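Local coordinates for Sca-family protein (Rickettsia rickettsii, PDB 4LQ8) that probably takes part in rickettsial cell adhesion as a surface cell antigen, represented here by its N-terminal head domain, at residues 86-91 with 132-137; 224-229 with 257-262; 282-287 with 309-314. All coordinates share one frame; numbering follows the deposited sequence.

Contact 1 of 3, residues 86-91 with 132-137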
ATOM      1  N   LEU A  86      11.809  -5.506  19.095  1.00 23.90           N
ATOM      2  CA  LEU A  86      12.371  -5.297  20.444  1.00 24.35           C
ATOM      3  C   LEU A  86      11.902  -6.363  21.419  1.00 28.65           C
ATOM      4  O   LEU A  86      12.702  -6.813  22.241  1.00 30.20           O
ATOM      5  CB  LEU A  86      12.093  -3.889  20.993  1.00 23.66           C
ATOM      6  CG  LEU A  86      12.785  -2.715  20.233  1.00 27.62           C
ATOM      7  CD1 LEU A  86      12.319  -1.372  20.797  1.00 26.75           C
ATOM      8  CD2 LEU A  86      14.318  -2.802  20.297  1.00 29.26           C
ATOM      9  N   LYS A  87      10.623  -6.791  21.321  1.00 25.09           N
ATOM     10  CA  LYS A  87      10.111  -7.866  22.182  1.00 26.78           C
ATOM     11  C   LYS A  87      10.796  -9.187  21.810  1.00 31.45           C
ATOM     12  O   LYS A  87      11.203  -9.922  22.701  1.00 32.72           O
ATOM     13  CB  LYS A  87       8.580  -8.016  22.058  1.00 29.11           C
ATOM     14  CG  LYS A  87       7.788  -6.912  22.755  1.00 39.65           C
ATOM     15  CD  LYS A  87       6.293  -7.134  22.589  1.00 46.10           C
ATOM     16  CE  LYS A  87       5.736  -6.495  21.343  1.00 52.19           C
ATOM     17  NZ  LYS A  87       4.275  -6.707  21.242  1.00 58.51           N
ATOM     18  N   ASP A  88      10.910  -9.489  20.501  1.00 28.34           N
ATOM     19  CA  ASP A  88      11.549 -10.712  20.013  1.00 29.97           C
ATOM     20  C   ASP A  88      13.002 -10.838  20.485  1.00 35.19           C
ATOM     21  O   ASP A  88      13.435 -11.945  20.797  1.00 38.33           O
ATOM     22  CB  ASP A  88      11.483 -10.796  18.482  1.00 31.49           C
ATOM     23  CG  ASP A  88      10.106 -11.053  17.886  1.00 40.01           C
ATOM     24  OD1 ASP A  88       9.141 -11.239  18.665  1.00 42.35           O
ATOM     25  OD2 ASP A  88      10.005 -11.135  16.641  1.00 42.44           O
ATOM     26  N   LEU A  89      13.722  -9.710  20.587  1.00 30.43           N
ATOM     27  CA  LEU A  89      15.117  -9.645  21.040  1.00 32.88           C
ATOM     28  C   LEU A  89      15.289 -10.182  22.469  1.00 43.26           C
ATOM     29  O   LEU A  89      16.346 -10.733  22.791  1.00 42.91           O
ATOM     30  CB  LEU A  89      15.693  -8.211  20.933  1.00 32.16           C
ATOM     31  CG  LEU A  89      15.944  -7.637  19.538  1.00 34.77           C
ATOM     32  CD1 LEU A  89      16.486  -6.224  19.646  1.00 34.18           C
ATOM     33  CD2 LEU A  89      16.893  -8.524  18.702  1.00 34.83           C
ATOM     34  N   ALA A  90      14.239 -10.074  23.304  1.00 45.12           N
ATOM     35  CA  ALA A  90      14.248 -10.608  24.679  1.00 48.07           C
ATOM     36  C   ALA A  90      14.255 -12.145  24.682  1.00 56.50           C
ATOM     37  O   ALA A  90      14.813 -12.741  25.594  1.00 59.16           O
ATOM     38  CB  ALA A  90      13.052 -10.088  25.449  1.00 48.89           C
ATOM     39  N   ALA A  91      13.698 -12.778  23.637  1.00 54.55           N
ATOM     40  CA  ALA A  91      13.648 -14.239  23.480  1.00 55.69           C
ATOM     41  C   ALA A  91      14.884 -14.829  22.771  1.00 59.22           C
ATOM     42  O   ALA A  91      14.926 -16.042  22.524  1.00 61.14           O
ATOM     43  CB  ALA A  91      12.379 -14.631  22.733  1.00 56.33           C
ATOM     44  N   LEU A 132       7.234 -10.059  11.618  1.00 30.09           N
ATOM     45  CA  LEU A 132       6.090 -10.012  10.695  1.00 30.56           C
ATOM     46  C   LEU A 132       5.211 -11.271  10.690  1.00 37.12           C
ATOM     47  O   LEU A 132       4.049 -11.191  10.304  1.00 37.12           O
ATOM     48  CB  LEU A 132       6.538  -9.672   9.255  1.00 29.67           C
ATOM     49  CG  LEU A 132       6.891  -8.203   8.964  1.00 31.85           C
ATOM     50  CD1 LEU A 132       7.451  -8.054   7.562  1.00 31.30           C
ATOM     51  CD2 LEU A 132       5.701  -7.258   9.193  1.00 28.04           C
ATOM     52  N   GLU A 133       5.746 -12.415  11.133  1.00 36.08           N
ATOM     53  CA  GLU A 133       4.986 -13.661  11.221  1.00 37.23           C
ATOM     54  C   GLU A 133       4.255 -13.801  12.567  1.00 40.37           C
ATOM     55  O   GLU A 133       3.581 -14.802  12.782  1.00 42.63           O
ATOM     56  CB  GLU A 133       5.880 -14.888  10.901  1.00 39.76           C
ATOM     57  CG  GLU A 133       6.919 -15.190  11.968  1.00 55.35           C
ATOM     58  CD  GLU A 133       8.018 -16.179  11.625  1.00 75.33           C
ATOM     59  OE1 GLU A 133       8.384 -16.288  10.430  1.00 73.40           O
ATOM     60  OE2 GLU A 133       8.557 -16.802  12.569  1.00 67.20           O
ATOM     61  N   LYS A 134       4.370 -12.806  13.474  1.00 34.24           N
ATOM     62  CA  LYS A 134       3.682 -12.878  14.761  1.00 33.00           C
ATOM     63  C   LYS A 134       2.227 -12.422  14.590  1.00 34.86           C
ATOM     64  O   LYS A 134       1.992 -11.287  14.145  1.00 32.64           O
ATOM     65  CB  LYS A 134       4.391 -12.070  15.877  1.00 35.30           C
ATOM     66  CG  LYS A 134       5.869 -12.408  16.116  1.00 35.07           C
ATOM     67  CD  LYS A 134       6.067 -13.682  16.934  1.00 41.33           C
ATOM     68  CE  LYS A 134       7.493 -13.892  17.420  1.00 41.10           C
ATOM     69  NZ  LYS A 134       8.517 -13.608  16.367  1.00 49.12           N
ATOM     70  N   PRO A 135       1.245 -13.309  14.916  1.00 31.07           N
ATOM     71  CA  PRO A 135      -0.178 -12.904  14.831  1.00 29.89           C
ATOM     72  C   PRO A 135      -0.513 -11.699  15.718  1.00 31.83           C
ATOM     73  O   PRO A 135      -1.363 -10.901  15.328  1.00 32.48           O
ATOM     74  CB  PRO A 135      -0.952 -14.157  15.280  1.00 32.63           C
ATOM     75  CG  PRO A 135       0.041 -15.280  15.250  1.00 38.44           C
ATOM     76  CD  PRO A 135       1.390 -14.674  15.474  1.00 33.50           C
ATOM     77  N   GLU A 136       0.159 -11.545  16.880  1.00 27.65           N
ATOM     78  CA  GLU A 136      -0.083 -10.388  17.766  1.00 28.35           C
ATOM     79  C   GLU A 136       0.281  -9.063  17.078  1.00 31.17           C
ATOM     80  O   GLU A 136      -0.457  -8.094  17.232  1.00 30.22           O
ATOM     81  CB  GLU A 136       0.563 -10.519  19.168  1.00 30.14           C
ATOM     82  CG  GLU A 136       2.065 -10.771  19.179  1.00 44.66           C
ATOM     83  CD  GLU A 136       2.507 -12.225  19.218  1.00 69.28           C
ATOM     84  OE1 GLU A 136       2.002 -13.041  18.408  1.00 50.32           O
ATOM     85  OE2 GLU A 136       3.395 -12.539  20.046  1.00 66.60           O
ATOM     86  N   LEU A 137       1.375  -9.046  16.266  1.00 25.37           N
ATOM     87  CA  LEU A 137       1.739  -7.870  15.493  1.00 23.99           C
ATOM     88  C   LEU A 137       0.704  -7.658  14.389  1.00 27.84           C
ATOM     89  O   LEU A 137       0.210  -6.545  14.252  1.00 27.86           O
ATOM     90  CB  LEU A 137       3.161  -7.980  14.889  1.00 23.26           C
ATOM     91  CG  LEU A 137       3.570  -6.875  13.902  1.00 26.72           C
ATOM     92  CD1 LEU A 137       3.413  -5.477  14.520  1.00 27.32           C
ATOM     93  CD2 LEU A 137       4.969  -7.094  13.381  1.00 24.69           C
TER
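D88 and K134 approach each other with their backbones well apart: D88 CA and K134 CA are separated by 9.7 Å, the nearest such pair between 86-91 and 132-137. The motif is a single surface salt bridge in the helical part of the chain. It ties the last turns of helix 64-90 to the N-cap position of helix 135-155, which K134 occupies. The two side chains reach out from opposite directions and span the gap between the backbones.

K134 NZ donates to D88 OD2 at 2.9 Å. The ammonium does not lie in the carboxylate plane. It meets OD2 from above, 45° out of that plane. The lysine chain does not run straight. It bends at chi2 (-79°) and again at chi4 (-44°), and the last bend swings NZ onto the carboxylate.

The polar ends have second partners close by. K134 NZ also donates to the carbonyl O of K130, on helix 125-132, so two oxygens grip the ammonium. Q84, one turn earlier on helix 64-90, is hydrogen-bonded to D88 through OD1. The two carboxylate oxygens thus have different jobs, and Q84 helps fix the rotation of the group. Both residues are partly exposed. The neighbouring carboxylate and carbonyl would probably keep the lysine charged.

Other charges lie farther off. K87 NZ is 6.0 Å from E136 OE2, too far to pair, though the opposite charges may attract weakly. The lysine methylene adds the last close approach, with K134 CE 3.4 Å from D88 OD1.

Contact 2 of 3, residues 224-229 with 257-262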
ATOM      1  N   ILE A 224      -4.325  -2.429 -11.606  1.00 25.13           N
ATOM      2  CA  ILE A 224      -4.333  -1.088 -12.190  1.00 24.95           C
ATOM      3  C   ILE A 224      -2.933  -0.740 -12.676  1.00 29.96           C
ATOM      4  O   ILE A 224      -1.950  -0.984 -11.975  1.00 29.42           O
ATOM      5  CB  ILE A 224      -4.968  -0.043 -11.237  1.00 26.63           C
ATOM      6  CG1 ILE A 224      -6.465  -0.362 -11.041  1.00 25.13           C
ATOM      7  CG2 ILE A 224      -4.751   1.392 -11.765  1.00 27.55           C
ATOM      8  CD1 ILE A 224      -7.091   0.211  -9.784  1.00 23.30           C
ATOM      9  N   ASP A 225      -2.845  -0.206 -13.894  1.00 27.59           N
ATOM     10  CA  ASP A 225      -1.562   0.157 -14.467  1.00 27.68           C
ATOM     11  C   ASP A 225      -1.114   1.545 -13.968  1.00 29.91           C
ATOM     12  O   ASP A 225      -1.119   2.509 -14.714  1.00 29.44           O
ATOM     13  CB  ASP A 225      -1.625   0.065 -16.001  1.00 31.26           C
ATOM     14  CG  ASP A 225      -0.272   0.057 -16.693  1.00 49.87           C
ATOM     15  OD1 ASP A 225       0.745  -0.227 -16.018  1.00 51.38           O
ATOM     16  OD2 ASP A 225      -0.234   0.290 -17.920  1.00 62.33           O
ATOM     17  N   PHE A 226      -0.744   1.642 -12.690  1.00 26.03           N
ATOM     18  CA  PHE A 226      -0.341   2.919 -12.080  1.00 24.72           C
ATOM     19  C   PHE A 226       0.841   3.553 -12.814  1.00 29.46           C
ATOM     20  O   PHE A 226       1.813   2.846 -13.083  1.00 29.36           O
ATOM     21  CB  PHE A 226      -0.011   2.750 -10.593  1.00 24.62           C
ATOM     22  CG  PHE A 226      -1.144   2.256  -9.727  1.00 24.44           C
ATOM     23  CD1 PHE A 226      -2.083   3.149  -9.199  1.00 26.60           C
ATOM     24  CD2 PHE A 226      -1.259   0.905  -9.409  1.00 22.95           C
ATOM     25  CE1 PHE A 226      -3.131   2.688  -8.393  1.00 25.55           C
ATOM     26  CE2 PHE A 226      -2.309   0.447  -8.616  1.00 24.34           C
ATOM     27  CZ  PHE A 226      -3.226   1.342  -8.096  1.00 23.47           C
ATOM     28  N   PRO A 227       0.772   4.857 -13.184  1.00 25.84           N
ATOM     29  CA  PRO A 227       1.916   5.463 -13.884  1.00 27.07           C
ATOM     30  C   PRO A 227       3.110   5.643 -12.940  1.00 31.72           C
ATOM     31  O   PRO A 227       2.925   5.778 -11.731  1.00 30.98           O
ATOM     32  CB  PRO A 227       1.355   6.802 -14.401  1.00 28.70           C
ATOM     33  CG  PRO A 227       0.255   7.136 -13.466  1.00 32.25           C
ATOM     34  CD  PRO A 227      -0.304   5.845 -12.938  1.00 26.73           C
ATOM     35  N   ILE A 228       4.324   5.528 -13.482  1.00 30.42           N
ATOM     36  CA  ILE A 228       5.570   5.701 -12.717  1.00 31.81           C
ATOM     37  C   ILE A 228       5.997   7.135 -12.911  1.00 37.95           C
ATOM     38  O   ILE A 228       6.110   7.873 -11.938  1.00 38.92           O
ATOM     39  CB  ILE A 228       6.682   4.680 -13.134  1.00 35.12           C
ATOM     40  CG1 ILE A 228       6.182   3.212 -13.055  1.00 33.77           C
ATOM     41  CG2 ILE A 228       7.976   4.878 -12.335  1.00 35.96           C
ATOM     42  CD1 ILE A 228       5.610   2.775 -11.689  1.00 34.27           C
ATOM     43  N   LYS A 229       6.157   7.541 -14.168  1.00 34.18           N
ATOM     44  CA  LYS A 229       6.529   8.892 -14.559  1.00 36.11           C
ATOM     45  C   LYS A 229       5.438   9.473 -15.456  1.00 42.65           C
ATOM     46  O   LYS A 229       4.965   8.812 -16.380  1.00 41.42           O
ATOM     47  CB  LYS A 229       7.912   8.912 -15.226  1.00 40.13           C
ATOM     48  CG  LYS A 229       9.021   8.705 -14.187  1.00 52.67           C
ATOM     49  CD  LYS A 229      10.414   8.912 -14.743  1.00 67.07           C
ATOM     50  CE  LYS A 229      11.474   8.608 -13.710  1.00 83.31           C
ATOM     51  NZ  LYS A 229      11.631   7.141 -13.509  1.00 96.15           N
ATOM     52  N   VAL A 257      -9.587  -2.000   3.348  1.00 26.41           N
ATOM     53  CA  VAL A 257      -8.185  -1.563   3.313  1.00 25.31           C
ATOM     54  C   VAL A 257      -7.887  -1.210   1.866  1.00 26.50           C
ATOM     55  O   VAL A 257      -8.656  -1.584   0.984  1.00 25.51           O
ATOM     56  CB  VAL A 257      -7.178  -2.532   3.943  1.00 28.24           C
ATOM     57  CG1 VAL A 257      -7.282  -2.482   5.464  1.00 27.18           C
ATOM     58  CG2 VAL A 257      -7.350  -3.948   3.402  1.00 27.80           C
ATOM     59  N   TYR A 258      -6.820  -0.455   1.626  1.00 23.12           N
ATOM     60  CA  TYR A 258      -6.515   0.113   0.317  1.00 22.62           C
ATOM     61  C   TYR A 258      -5.051   0.058  -0.065  1.00 25.61           C
ATOM     62  O   TYR A 258      -4.168  -0.043   0.788  1.00 23.48           O
ATOM     63  CB  TYR A 258      -6.904   1.621   0.345  1.00 24.39           C
ATOM     64  CG  TYR A 258      -8.360   1.892   0.675  1.00 25.66           C
ATOM     65  CD1 TYR A 258      -8.810   1.896   1.994  1.00 28.28           C
ATOM     66  CD2 TYR A 258      -9.285   2.157  -0.326  1.00 26.83           C
ATOM     67  CE1 TYR A 258     -10.162   2.059   2.299  1.00 30.88           C
ATOM     68  CE2 TYR A 258     -10.634   2.372  -0.030  1.00 27.19           C
ATOM     69  CZ  TYR A 258     -11.067   2.307   1.283  1.00 35.25           C
ATOM     70  OH  TYR A 258     -12.375   2.526   1.593  1.00 44.64           O
ATOM     71  N   PHE A 259      -4.810   0.155  -1.378  1.00 22.11           N
ATOM     72  CA  PHE A 259      -3.503   0.388  -1.937  1.00 21.37           C
ATOM     73  C   PHE A 259      -3.566   1.870  -2.314  1.00 25.09           C
ATOM     74  O   PHE A 259      -4.495   2.272  -3.015  1.00 24.43           O
ATOM     75  CB  PHE A 259      -3.203  -0.482  -3.164  1.00 22.67           C
ATOM     76  CG  PHE A 259      -1.835  -0.150  -3.724  1.00 24.25           C
ATOM     77  CD1 PHE A 259      -0.677  -0.587  -3.085  1.00 25.40           C
ATOM     78  CD2 PHE A 259      -1.705   0.631  -4.873  1.00 26.79           C
ATOM     79  CE1 PHE A 259       0.587  -0.235  -3.578  1.00 25.47           C
ATOM     80  CE2 PHE A 259      -0.437   0.967  -5.371  1.00 28.19           C
ATOM     81  CZ  PHE A 259       0.696   0.535  -4.717  1.00 24.57           C
ATOM     82  N   THR A 260      -2.650   2.696  -1.784  1.00 20.85           N
ATOM     83  CA  THR A 260      -2.671   4.121  -2.092  1.00 21.07           C
ATOM     84  C   THR A 260      -1.416   4.513  -2.842  1.00 25.19           C
ATOM     85  O   THR A 260      -0.396   3.860  -2.687  1.00 24.58           O
ATOM     86  CB  THR A 260      -2.952   5.003  -0.839  1.00 25.96           C
ATOM     87  OG1 THR A 260      -1.780   5.074  -0.032  1.00 24.71           O
ATOM     88  CG2 THR A 260      -4.179   4.522  -0.004  1.00 20.23           C
ATOM     89  N   ALA A 261      -1.505   5.576  -3.667  1.00 21.31           N
ATOM     90  CA  ALA A 261      -0.402   6.100  -4.455  1.00 21.62           C
ATOM     91  C   ALA A 261      -0.497   7.624  -4.429  1.00 25.22           C
ATOM     92  O   ALA A 261      -1.583   8.194  -4.606  1.00 24.49           O
ATOM     93  CB  ALA A 261      -0.460   5.550  -5.885  1.00 22.58           C
ATOM     94  N   HIS A 262       0.638   8.273  -4.133  1.00 22.25           N
ATOM     95  CA  HIS A 262       0.743   9.711  -3.886  1.00 22.56           C
ATOM     96  C   HIS A 262       1.692  10.392  -4.825  1.00 28.88           C
ATOM     97  O   HIS A 262       2.890  10.146  -4.800  1.00 30.18           O
ATOM     98  CB  HIS A 262       1.114   9.915  -2.399  1.00 22.72           C
ATOM     99  CG  HIS A 262       0.202   9.127  -1.520  1.00 24.76           C
ATOM    100  ND1 HIS A 262      -1.097   9.554  -1.259  1.00 25.80           N
ATOM    101  CD2 HIS A 262       0.372   7.891  -0.986  1.00 25.09           C
ATOM    102  CE1 HIS A 262      -1.654   8.594  -0.539  1.00 24.03           C
ATOM    103  NE2 HIS A 262      -0.802   7.575  -0.348  1.00 24.40           N
TER
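F226 and F259 form the tight part of this contact. F226 CZ comes to 3.6 Å from F259 CD2. The ring planes meet at 56° and the centroids are 5.2 Å apart, so the pair is oblique. Each ring is used differently. F259 puts CE2 over one face of F226, offset toward the rim, while F226 CZ sits near the plane of the F259 ring, at its edge. I224 CG2 covers the opposite face of F226, 3.8 Å above the ring centre. The phenyl is thus held between an isoleucine methyl and a second ring. The F259 ring projects from its strand with CG anti to the backbone N (chi1 178°), and it slides past F226 in the opposite direction.

The packing is looser toward A261, whose CB stays 4.4 Å from F226 CD1. Farther out, D225 and K229 are exposed, and the K229 ammonium pairs with E317. L239 and M314 also touch F226, from strand 236-245 and helix 308-320.

T260 points away from the loop and belongs to the other face of the strand. There T260 OG1 and H262 NE2 are hydrogen-bonded at 2.7 Å, and V69 of helix 64-90 packs on both residues. The arrangement is a hydrophobic core between a loop and a sheet: the loop after strand 215-224 covers one face of the mixed sheet at strand 258-265.

Contact 3 of 3, residues 282-287 with 309-314; sequences LKFAGT and GKYKEM
K310, next in sequence to the Y311 that packs on L282 and F284, has its NZ gripped by three groups. Two are D225 OD1 and the carbonyl O of F226. The third, within the helix, is a longer salt bridge of 3.5 Å from K310 NZ to E313 OE1. The motif is a helix packed on a beta-sheet. Helix 308-320 lays its side chains on strand 282-285 of the mixed sheet, and the two nearest CA atoms, those of F284 and Y311, are still 9.9 Å apart.

Y311 carries the contact. Its CG is anti to the backbone N (chi1 179°), which sends the ring off the helix toward the strand. L282 and F284, two residues apart, both point at the helix and share this ring. L282 comes from the opposite direction and lays CD2 over one face of the tyrosine. The CH-pi distance from L282 CD2 to the Y311 ring centroid is 3.9 Å, only 22° off the ring normal. The methyl is offset toward the rim and is nearest to Y311 CE1, at 3.6 Å.

F284 crosses Y311 at about a right angle, judged by the run of the side chains. The rings themselves are oblique, with planes at 50° and centroids 5.4 Å apart.

The far end of the tyrosine is polar, and Y311 OH is hydrogen-bonded to the backbone O of D327. The ring is therefore fixed at its hydroxyl as well as by its packing. K312 pairs with the D327 carboxylate. S329 and I276, on two other strands of the sheet, also touch Y311. F284 meets the tyrosine with the far corner of its ring: F284 CZ is 3.6 Å from Y311 CD2 and 3.7 Å from Y311 CB.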
ATOM      1  N   LEU A 282       2.780  -7.288   2.956  1.00 25.26           N
ATOM      2  CA  LEU A 282       2.114  -7.500   1.670  1.00 25.69           C
ATOM      3  C   LEU A 282       2.561  -8.856   1.070  1.00 28.50           C
ATOM      4  O   LEU A 282       3.745  -9.173   1.104  1.00 28.44           O
ATOM      5  CB  LEU A 282       2.488  -6.339   0.722  1.00 25.28           C
ATOM      6  CG  LEU A 282       1.720  -6.225  -0.590  1.00 30.18           C
ATOM      7  CD1 LEU A 282       0.217  -6.030  -0.345  1.00 29.39           C
ATOM      8  CD2 LEU A 282       2.235  -5.068  -1.400  1.00 30.31           C
ATOM      9  N   LYS A 283       1.626  -9.657   0.566  1.00 23.09           N
ATOM     10  CA  LYS A 283       2.001 -10.923  -0.083  1.00 22.62           C
ATOM     11  C   LYS A 283       1.781 -10.790  -1.598  1.00 24.87           C
ATOM     12  O   LYS A 283       0.999  -9.952  -2.032  1.00 22.82           O
ATOM     13  CB  LYS A 283       1.182 -12.131   0.456  1.00 25.20           C
ATOM     14  CG  LYS A 283       1.111 -12.305   1.984  1.00 29.27           C
ATOM     15  CD  LYS A 283       2.463 -12.596   2.577  1.00 37.97           C
ATOM     16  CE  LYS A 283       2.380 -13.184   3.956  1.00 42.40           C
ATOM     17  NZ  LYS A 283       3.734 -13.610   4.393  1.00 45.56           N
ATOM     18  N   PHE A 284       2.412 -11.666  -2.373  1.00 21.86           N
ATOM     19  CA  PHE A 284       2.244 -11.765  -3.815  1.00 21.63           C
ATOM     20  C   PHE A 284       1.898 -13.195  -4.128  1.00 25.51           C
ATOM     21  O   PHE A 284       2.509 -14.129  -3.579  1.00 25.13           O
ATOM     22  CB  PHE A 284       3.494 -11.287  -4.597  1.00 22.79           C
ATOM     23  CG  PHE A 284       3.611  -9.779  -4.505  1.00 23.73           C
ATOM     24  CD1 PHE A 284       2.801  -8.952  -5.279  1.00 25.21           C
ATOM     25  CD2 PHE A 284       4.473  -9.188  -3.587  1.00 26.61           C
ATOM     26  CE1 PHE A 284       2.861  -7.558  -5.146  1.00 26.65           C
ATOM     27  CE2 PHE A 284       4.554  -7.795  -3.478  1.00 28.17           C
ATOM     28  CZ  PHE A 284       3.737  -6.992  -4.247  1.00 25.90           C
ATOM     29  N   ALA A 285       0.876 -13.365  -4.975  1.00 20.56           N
ATOM     30  CA  ALA A 285       0.369 -14.661  -5.385  1.00 20.61           C
ATOM     31  C   ALA A 285       1.274 -15.217  -6.504  1.00 24.31           C
ATOM     32  O   ALA A 285       0.947 -15.121  -7.676  1.00 24.30           O
ATOM     33  CB  ALA A 285      -1.081 -14.515  -5.847  1.00 20.59           C
ATOM     34  N   GLY A 286       2.414 -15.779  -6.124  1.00 22.58           N
ATOM     35  CA  GLY A 286       3.394 -16.301  -7.085  1.00 23.88           C
ATOM     36  C   GLY A 286       4.666 -15.461  -7.034  1.00 30.71           C
ATOM     37  O   GLY A 286       4.746 -14.499  -6.260  1.00 28.72           O
ATOM     38  N   THR A 287       5.654 -15.813  -7.846  1.00 30.36           N
ATOM     39  CA  THR A 287       7.026 -15.263  -7.906  1.00 32.43           C
ATOM     40  C   THR A 287       7.267 -14.295  -9.075  1.00 36.29           C
ATOM     41  O   THR A 287       8.188 -13.478  -9.011  1.00 39.56           O
ATOM     42  CB  THR A 287       8.045 -16.442  -8.011  1.00 48.04           C
ATOM     43  OG1 THR A 287       7.680 -17.469  -7.094  1.00 53.66           O
ATOM     44  CG2 THR A 287       9.482 -16.018  -7.734  1.00 49.44           C
ATOM     45  N   GLY A 309       5.496  -6.796 -10.264  1.00 20.32           N
ATOM     46  CA  GLY A 309       6.316  -5.992 -11.162  1.00 21.37           C
ATOM     47  C   GLY A 309       5.981  -4.521 -11.009  1.00 25.58           C
ATOM     48  O   GLY A 309       6.875  -3.700 -10.878  1.00 25.45           O
ATOM     49  N   LYS A 310       4.689  -4.181 -10.962  1.00 23.84           N
ATOM     50  CA  LYS A 310       4.279  -2.784 -10.779  1.00 24.02           C
ATOM     51  C   LYS A 310       4.703  -2.260  -9.375  1.00 27.49           C
ATOM     52  O   LYS A 310       5.240  -1.158  -9.259  1.00 26.49           O
ATOM     53  CB  LYS A 310       2.761  -2.626 -11.007  1.00 23.96           C
ATOM     54  CG  LYS A 310       2.240  -1.193 -10.826  1.00 26.28           C
ATOM     55  CD  LYS A 310       2.895  -0.186 -11.763  1.00 25.89           C
ATOM     56  CE  LYS A 310       2.560  -0.444 -13.224  1.00 26.03           C
ATOM     57  NZ  LYS A 310       3.127   0.636 -14.067  1.00 29.87           N
ATOM     58  N   TYR A 311       4.504  -3.079  -8.347  1.00 23.49           N
ATOM     59  CA  TYR A 311       4.863  -2.730  -6.979  1.00 23.72           C
ATOM     60  C   TYR A 311       6.359  -2.427  -6.865  1.00 28.92           C
ATOM     61  O   TYR A 311       6.714  -1.400  -6.289  1.00 28.17           O
ATOM     62  CB  TYR A 311       4.474  -3.857  -6.022  1.00 24.93           C
ATOM     63  CG  TYR A 311       4.839  -3.554  -4.586  1.00 28.30           C
ATOM     64  CD1 TYR A 311       4.085  -2.658  -3.827  1.00 29.59           C
ATOM     65  CD2 TYR A 311       5.933  -4.171  -3.976  1.00 29.64           C
ATOM     66  CE1 TYR A 311       4.403  -2.393  -2.496  1.00 31.81           C
ATOM     67  CE2 TYR A 311       6.248  -3.919  -2.640  1.00 30.75           C
ATOM     68  CZ  TYR A 311       5.486  -3.022  -1.911  1.00 36.98           C
ATOM     69  OH  TYR A 311       5.782  -2.751  -0.604  1.00 46.31           O
ATOM     70  N   LYS A 312       7.228  -3.296  -7.441  1.00 26.86           N
ATOM     71  CA  LYS A 312       8.680  -3.078  -7.456  1.00 27.38           C
ATOM     72  C   LYS A 312       9.062  -1.791  -8.214  1.00 31.36           C
ATOM     73  O   LYS A 312       9.921  -1.059  -7.746  1.00 32.45           O
ATOM     74  CB  LYS A 312       9.435  -4.305  -8.035  1.00 30.34           C
ATOM     75  CG  LYS A 312       9.216  -5.617  -7.238  1.00 35.45           C
ATOM     76  CD  LYS A 312       9.685  -5.599  -5.761  1.00 45.47           C
ATOM     77  CE  LYS A 312       9.181  -6.812  -4.966  1.00 48.81           C
ATOM     78  NZ  LYS A 312       9.881  -6.978  -3.657  1.00 41.34           N
ATOM     79  N   GLU A 313       8.421  -1.503  -9.355  1.00 27.06           N
ATOM     80  CA  GLU A 313       8.675  -0.265 -10.118  1.00 27.75           C
ATOM     81  C   GLU A 313       8.289   0.975  -9.288  1.00 30.21           C
ATOM     82  O   GLU A 313       9.025   1.968  -9.290  1.00 30.02           O
ATOM     83  CB  GLU A 313       7.837  -0.226 -11.396  1.00 29.41           C
ATOM     84  CG  GLU A 313       8.449  -0.873 -12.614  1.00 44.00           C
ATOM     85  CD  GLU A 313       7.478  -0.989 -13.782  1.00 75.16           C
ATOM     86  OE1 GLU A 313       6.542  -0.158 -13.879  1.00 59.87           O
ATOM     87  OE2 GLU A 313       7.646  -1.931 -14.592  1.00 79.96           O
ATOM     88  N   MET A 314       7.118   0.918  -8.603  1.00 24.14           N
ATOM     89  CA  MET A 314       6.621   2.011  -7.754  1.00 22.01           C
ATOM     90  C   MET A 314       7.512   2.166  -6.543  1.00 25.34           C
ATOM     91  O   MET A 314       7.874   3.287  -6.213  1.00 26.05           O
ATOM     92  CB  MET A 314       5.153   1.784  -7.346  1.00 22.60           C
ATOM     93  CG  MET A 314       4.205   1.866  -8.514  1.00 24.64           C
ATOM     94  SD  MET A 314       2.501   1.548  -8.035  1.00 26.94           S
ATOM     95  CE  MET A 314       1.964   3.238  -7.628  1.00 23.90           C
TER

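Overall arrangement
Contacts 2 and 3 are neighbours in the core, with centres 12 Å apart, and both reach the mixed sheet. They touch directly. F226 O of contact 2 is 2.8 Å from K310 NZ of contact 3, a probable hydrogen bond, and I228 CD1 packs 3.6 Å from M314 CG. Helix 308-320 thus bridges the loop of one contact and the strand of the other. Contact 1 stands apart, at the surface of the helical part. Its centre is 30 Å from that of contact 2 and 25 Å from that of contact 3, and its nearest atoms lie about 6 Å from contact 3. Along the chain the three contacts follow in series.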